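Local coordinates for protein putative 2,5-diketo-D-gluconic acid reductase B (Sinorhizobium meliloti, PDB 3UP8) that probably reduces methylglyoxal to hydroxyacetone with NADPH, as an aldo/keto reductase assigned to the 2,5-diketo-D-gluconate reductases, at residues T93-V98 against L124-W129; I155-F160 against A177-E182. All coordinates share one frame; numbering follows the deposited sequence.

Contact 1. Residues T93-V98 against L124-W129; sequences TTKVWV and LLLLHW. With ACT (acetate ion), chain C.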
loop_
_atom_site.group_PDB
_atom_site.type_symbol
_atom_site.label_atom_id
_atom_site.label_comp_id
_atom_site.label_asym_id
_atom_site.label_seq_id
_atom_site.Cartn_x
_atom_site.Cartn_y
_atom_site.Cartn_z
ATOM N N THR A 93 6.009 -2.655 -6.059
ATOM C CA THR A 93 4.899 -1.857 -6.550
ATOM C C THR A 93 5.368 -0.464 -6.924
ATOM O O THR A 93 6.101 0.156 -6.156
ATOM C CB THR A 93 3.861 -1.696 -5.427
ATOM O OG1 THR A 93 3.390 -2.992 -5.056
ATOM C CG2 THR A 93 2.675 -0.788 -5.853
ATOM N N THR A 94 4.963 0.025 -8.095
ATOM C CA THR A 94 5.044 1.471 -8.353
ATOM C C THR A 94 3.701 2.012 -8.842
ATOM O O THR A 94 2.728 1.257 -8.980
ATOM C CB THR A 94 6.273 1.888 -9.237
ATOM O OG1 THR A 94 6.474 3.307 -9.138
ATOM C CG2 THR A 94 6.102 1.462 -10.714
ATOM N N LYS A 95 3.638 3.323 -9.055
ATOM C CA LYS A 95 2.384 3.995 -9.376
ATOM C C LYS A 95 2.612 4.996 -10.498
ATOM O O LYS A 95 3.592 5.746 -10.489
ATOM C CB LYS A 95 1.844 4.737 -8.144
ATOM C CG LYS A 95 1.803 3.888 -6.865
ATOM C CD LYS A 95 1.191 4.647 -5.690
ATOM C CE LYS A 95 1.374 3.898 -4.370
ATOM N NZ LYS A 95 2.792 3.925 -3.845
ATOM N N VAL A 96 1.697 5.006 -11.459
ATOM C CA VAL A 96 1.714 6.006 -12.532
ATOM C C VAL A 96 1.149 7.343 -12.048
ATOM O O VAL A 96 0.019 7.409 -11.569
ATOM C CB VAL A 96 0.923 5.508 -13.755
ATOM C CG1 VAL A 96 0.977 6.519 -14.886
ATOM C CG2 VAL A 96 1.456 4.164 -14.188
ATOM N N TRP A 97 1.961 8.390 -12.166
ATOM C CA TRP A 97 1.579 9.738 -11.776
ATOM C C TRP A 97 0.593 10.295 -12.795
ATOM O O TRP A 97 0.661 9.980 -13.991
ATOM C CB TRP A 97 2.808 10.654 -11.685
ATOM C CG TRP A 97 2.470 12.060 -11.212
ATOM C CD1 TRP A 97 2.740 13.233 -11.862
ATOM C CD2 TRP A 97 1.783 12.415 -10.009
ATOM N NE1 TRP A 97 2.273 14.297 -11.129
ATOM C CE2 TRP A 97 1.675 13.823 -9.989
ATOM C CE3 TRP A 97 1.249 11.676 -8.937
ATOM C CZ2 TRP A 97 1.058 14.513 -8.941
ATOM C CZ3 TRP A 97 0.634 12.366 -7.886
ATOM C CH2 TRP A 97 0.545 13.769 -7.900
ATOM N N VAL A 98 -0.330 11.118 -12.310
ATOM C CA VAL A 98 -1.437 11.608 -13.131
ATOM C C VAL A 98 -0.974 12.389 -14.378
ATOM O O VAL A 98 -1.697 12.440 -15.354
ATOM C CB VAL A 98 -2.439 12.461 -12.306
ATOM C CG1 VAL A 98 -3.003 11.657 -11.105
ATOM C CG2 VAL A 98 -1.807 13.764 -11.819
ATOM N N LEU A 124 3.378 -4.958 -9.289
ATOM C CA LEU A 124 2.113 -4.238 -9.184
ATOM C C LEU A 124 2.257 -2.807 -9.683
ATOM O O LEU A 124 3.208 -2.102 -9.306
ATOM C CB LEU A 124 1.629 -4.215 -7.721
ATOM C CG LEU A 124 0.250 -3.624 -7.389
ATOM C CD1 LEU A 124 -0.897 -4.237 -8.251
ATOM C CD2 LEU A 124 -0.071 -3.747 -5.853
ATOM N N LEU A 125 1.323 -2.386 -10.538
ATOM C CA LEU A 125 1.302 -1.013 -11.030
ATOM C C LEU A 125 -0.065 -0.418 -10.754
ATOM O O LEU A 125 -1.087 -1.005 -11.122
ATOM C CB LEU A 125 1.615 -0.943 -12.529
ATOM C CG LEU A 125 1.714 0.453 -13.157
ATOM C CD1 LEU A 125 2.942 1.194 -12.620
ATOM C CD2 LEU A 125 1.761 0.404 -14.690
ATOM N N LEU A 126 -0.072 0.735 -10.092
ATOM C CA LEU A 126 -1.322 1.399 -9.724
ATOM C C LEU A 126 -1.473 2.721 -10.451
ATOM O O LEU A 126 -0.498 3.397 -10.783
ATOM C CB LEU A 126 -1.373 1.652 -8.210
ATOM C CG LEU A 126 -0.991 0.532 -7.237
ATOM C CD1 LEU A 126 -1.118 1.036 -5.799
ATOM C CD2 LEU A 126 -1.859 -0.710 -7.432
ATOM N N LEU A 127 -2.720 3.080 -10.697
ATOM C CA LEU A 127 -3.075 4.450 -10.992
ATOM C C LEU A 127 -3.078 5.158 -9.645
ATOM O O LEU A 127 -3.806 4.760 -8.716
ATOM C CB LEU A 127 -4.465 4.523 -11.662
ATOM C CG LEU A 127 -4.647 3.639 -12.903
ATOM C CD1 LEU A 127 -6.108 3.606 -13.379
ATOM C CD2 LEU A 127 -3.703 4.075 -14.054
ATOM N N HIS A 128 -2.271 6.212 -9.546
ATOM C CA HIS A 128 -2.011 6.850 -8.250
ATOM C C HIS A 128 -3.220 7.594 -7.676
ATOM O O HIS A 128 -3.494 7.506 -6.482
ATOM C CB HIS A 128 -0.787 7.782 -8.354
ATOM C CG HIS A 128 -0.070 7.988 -7.058
ATOM N ND1 HIS A 128 1.273 8.296 -6.993
ATOM C CD2 HIS A 128 -0.503 7.920 -5.774
ATOM C CE1 HIS A 128 1.634 8.418 -5.728
ATOM N NE2 HIS A 128 0.579 8.189 -4.967
ATOM N N TRP A 129 -3.947 8.305 -8.538
ATOM C CA TRP A 129 -5.112 9.079 -8.144
ATOM C C TRP A 129 -6.162 8.973 -9.242
ATOM O O TRP A 129 -5.800 8.842 -10.408
ATOM C CB TRP A 129 -4.744 10.551 -7.915
ATOM C CG TRP A 129 -3.963 10.759 -6.652
ATOM C CD1 TRP A 129 -2.613 10.737 -6.518
ATOM C CD2 TRP A 129 -4.497 10.981 -5.342
ATOM N NE1 TRP A 129 -2.263 10.938 -5.202
ATOM C CE2 TRP A 129 -3.406 11.081 -4.461
ATOM C CE3 TRP A 129 -5.797 11.105 -4.830
ATOM C CZ2 TRP A 129 -3.568 11.303 -3.093
ATOM C CZ3 TRP A 129 -5.957 11.329 -3.462
ATOM C CH2 TRP A 129 -4.845 11.408 -2.614
HETATM C C ACT C . 0.641 8.556 -1.418
HETATM O O ACT C . 1.096 7.424 -1.141
HETATM O OXT ACT C . 1.112 9.082 -2.434
HETATM C CH3 ACT C . -0.402 9.251 -0.601
HETATM O O HOH W 1 3.331 8.614 -8.933
#
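Lys95 lies across one face of the His128 imidazole: its CD sits 3.6 Å from the centroid of the His128 ring, almost on the ring normal, a CH-pi contact through its aliphatic chain. The opposite face meets Trp97, whose six-membered ring turns an edge toward it in an offset edge-to-face pair with the planes at 81°. Trp97 CZ3 also reaches Trp129 CD1, at 3.9 Å. Having CG anti to the backbone N (chi1 -154°) swings the imidazole into the slot between Lys95 and Trp97. Both ring nitrogens are engaged near the ring plane: NE2 of His128 donates to OXT of the bound acetate at 2.7 Å, and ND1 of His128 lies 2.8 Å from a water, which donates to Lys95 O.

The strands leading to these groups, 93-96 and 124-127, pair in parallel. Thr94 N to Leu124 O, Leu126 N to Thr94 O and Val96 N to Leu126 O form the ladder, and a longer bond of 3.3 Å from His128 N to Val96 O extends it. Thr93, Lys95, Leu124 and Leu126 point into the barrel; on the other face Val96 CG2 packs on Leu125 CD1 at 3.7 Å, against helices 103-117 and 136-148.

Lys95 NZ forms a salt bridge with Asp65 and hydrogen bonds to Thr66 O and Tyr70 OH, consistent with the Asp-Tyr-Lys-His tetrad of aldo/keto reductases, in which Lys95 is predicted to lower the pKa of Tyr70, the predicted proton donor. The acetate, probably from the crystallisation liquor, is held by Tyr70 OH and His128 and plausibly marks the substrate carbonyl site.

Contact 2. Residues I155-F160 against A177-E182; sequences IGISNF and ATNQVE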
loop_
_atom_site.group_PDB
_atom_site.type_symbol
_atom_site.label_atom_id
_atom_site.label_comp_id
_atom_site.label_asym_id
_atom_site.label_seq_id
_atom_site.Cartn_x
_atom_site.Cartn_y
_atom_site.Cartn_z
ATOM N N ILE A 155 -2.214 -5.416 -11.787
ATOM C CA ILE A 155 -2.586 -4.008 -11.907
ATOM C C ILE A 155 -3.554 -3.601 -10.780
ATOM O O ILE A 155 -4.290 -4.434 -10.255
ATOM C CB ILE A 155 -3.190 -3.684 -13.304
ATOM C CG1 ILE A 155 -4.411 -4.576 -13.626
ATOM C CG2 ILE A 155 -2.122 -3.813 -14.401
ATOM C CD1 ILE A 155 -5.247 -4.039 -14.798
ATOM N N GLY A 156 -3.544 -2.326 -10.417
ATOM C CA GLY A 156 -4.466 -1.829 -9.414
ATOM C C GLY A 156 -4.695 -0.340 -9.443
ATOM O O GLY A 156 -4.287 0.361 -10.394
ATOM N N ILE A 157 -5.350 0.140 -8.384
ATOM C CA ILE A 157 -5.762 1.532 -8.275
ATOM C C ILE A 157 -5.413 2.116 -6.920
ATOM O O ILE A 157 -5.055 1.394 -5.995
ATOM C CB ILE A 157 -7.279 1.683 -8.556
ATOM C CG1 ILE A 157 -8.080 0.795 -7.577
ATOM C CG2 ILE A 157 -7.556 1.348 -10.037
ATOM C CD1 ILE A 157 -9.577 0.716 -7.834
ATOM N N SER A 158 -5.509 3.434 -6.799
ATOM C CA SER A 158 -5.174 4.085 -5.548
ATOM C C SER A 158 -6.046 5.305 -5.392
ATOM O O SER A 158 -6.187 6.101 -6.331
ATOM C CB SER A 158 -3.671 4.431 -5.492
ATOM O OG SER A 158 -3.269 4.893 -4.199
ATOM N N ASN A 159 -6.639 5.433 -4.202
ATOM C CA ASN A 159 -7.471 6.564 -3.816
ATOM C C ASN A 159 -8.765 6.654 -4.610
ATOM O O ASN A 159 -9.318 7.746 -4.784
ATOM C CB ASN A 159 -6.680 7.871 -3.919
ATOM C CG ASN A 159 -5.399 7.830 -3.113
ATOM O OD1 ASN A 159 -5.438 7.740 -1.889
ATOM N ND2 ASN A 159 -4.254 7.869 -3.797
ATOM N N PHE A 160 -9.235 5.509 -5.094
ATOM C CA PHE A 160 -10.495 5.454 -5.819
ATOM C C PHE A 160 -11.634 5.296 -4.805
ATOM O O PHE A 160 -11.502 4.555 -3.818
ATOM C CB PHE A 160 -10.506 4.252 -6.768
ATOM C CG PHE A 160 -9.775 4.479 -8.072
ATOM C CD1 PHE A 160 -10.291 3.966 -9.268
ATOM C CD2 PHE A 160 -8.577 5.185 -8.114
ATOM C CE1 PHE A 160 -9.615 4.162 -10.482
ATOM C CE2 PHE A 160 -7.905 5.395 -9.322
ATOM C CZ PHE A 160 -8.416 4.885 -10.507
ATOM N N ALA A 177 -6.218 -5.761 -8.631
ATOM C CA ALA A 177 -5.697 -6.448 -7.461
ATOM C C ALA A 177 -6.041 -5.775 -6.130
ATOM O O ALA A 177 -6.376 -6.455 -5.151
ATOM C CB ALA A 177 -4.159 -6.604 -7.599
ATOM N N THR A 178 -5.928 -4.444 -6.081
ATOM C CA THR A 178 -5.995 -3.704 -4.830
ATOM C C THR A 178 -6.401 -2.266 -5.097
ATOM O O THR A 178 -6.241 -1.757 -6.211
ATOM C CB THR A 178 -4.614 -3.738 -4.052
ATOM O OG1 THR A 178 -4.808 -3.405 -2.668
ATOM C CG2 THR A 178 -3.600 -2.755 -4.650
ATOM N N ASN A 179 -6.950 -1.631 -4.069
ATOM C CA ASN A 179 -7.102 -0.180 -4.015
ATOM C C ASN A 179 -6.290 0.321 -2.810
ATOM O O ASN A 179 -6.583 -0.015 -1.652
ATOM C CB ASN A 179 -8.586 0.218 -3.897
ATOM C CG ASN A 179 -8.803 1.734 -3.966
ATOM O OD1 ASN A 179 -7.941 2.485 -4.428
ATOM N ND2 ASN A 179 -9.954 2.182 -3.491
ATOM N N GLN A 180 -5.255 1.097 -3.101
ATOM C CA GLN A 180 -4.405 1.634 -2.075
ATOM C C GLN A 180 -4.969 2.974 -1.629
ATOM O O GLN A 180 -5.111 3.907 -2.427
ATOM C CB GLN A 180 -2.950 1.775 -2.551
ATOM C CG GLN A 180 -2.050 2.349 -1.458
ATOM C CD GLN A 180 -0.570 2.346 -1.802
ATOM O OE1 GLN A 180 -0.036 1.370 -2.354
ATOM N NE2 GLN A 180 0.113 3.431 -1.443
ATOM N N VAL A 181 -5.318 3.035 -0.349
ATOM C CA VAL A 181 -5.978 4.195 0.240
ATOM C C VAL A 181 -5.424 4.491 1.635
ATOM O O VAL A 181 -4.829 3.624 2.279
ATOM C CB VAL A 181 -7.502 3.975 0.378
ATOM C CG1 VAL A 181 -8.167 3.796 -1.008
ATOM C CG2 VAL A 181 -7.819 2.785 1.303
ATOM N N GLU A 182 -5.613 5.736 2.074
ATOM C CA GLU A 182 -5.325 6.134 3.457
ATOM C C GLU A 182 -6.222 5.325 4.381
ATOM O O GLU A 182 -7.423 5.281 4.182
ATOM C CB GLU A 182 -5.639 7.617 3.639
ATOM C CG GLU A 182 -5.350 8.129 5.022
ATOM C CD GLU A 182 -5.612 9.609 5.164
ATOM O OE1 GLU A 182 -5.634 10.322 4.143
ATOM O OE2 GLU A 182 -5.791 10.052 6.313
HETATM O O HOH W 2 -7.145 7.596 0.473
#
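Asn179 spreads its amide against the turn after strand 155-158: ND2 of Asn179 donates to Phe160 O at 2.9 Å, with that oxygen close to the amide plane, while OD1 of Asn179 takes a weak bond from Phe160 N at 3.4 Å. A chi1 of -175° stretches the Asn179 side chain away from its own backbone N, and the amide passes Ile157, whose CG1 lies 3.6 Å from Asn179 OD1. A leucine in place of Asn179 would probably leave the Phe160 N and O without these mates and the turn freer to shift. Nearer the barrel interior, Gln180 O is gripped twice, by Ser158 OG at 2.7 Å and Asn159 N at 2.8 Å, which arrive from opposite faces of the carbonyl plane.

These strands are the fifth and sixth of the parallel (beta/alpha)8 barrel, joined by a beta-alpha-beta crossover through helix 162-171. Their ladder runs from Ala177 N to Ile155 O, through Ile157 N to Thr178 O, to Gln180 N on Ile157 O. Phe160 folds back to lay a ring face on Ile157 CB, and Met165 of the helix touches Ile157, Phe160 and Asn179. Farther out, a water joins Asn159 OD1 to Glu182 N, and Tyr206 bonds that same OD1.

Running from the N terminus, strand 91-96 leads through helix 103-117 into strand 122-127, and contact 1 closes that loop. The chain then passes through helix 136-148 to strand 152-158, and contact 2 closes the next-but-one crossover, through helix 162-171 onto strand 176-182. The two loops follow in series, neither nested nor crossed. They meet because strands 122-127 and 152-158 are neighbours in the barrel: Leu125 O lies 2.9 Å from Gly156 N and His128 O 2.8 Å from Asn159 ND2, both probable hydrogen bonds. Lys95 also packs on Gln180 across the barrel interior, so together the contacts link strands 91-96, 122-127, 152-158 and 176-182 around the predicted catalytic end.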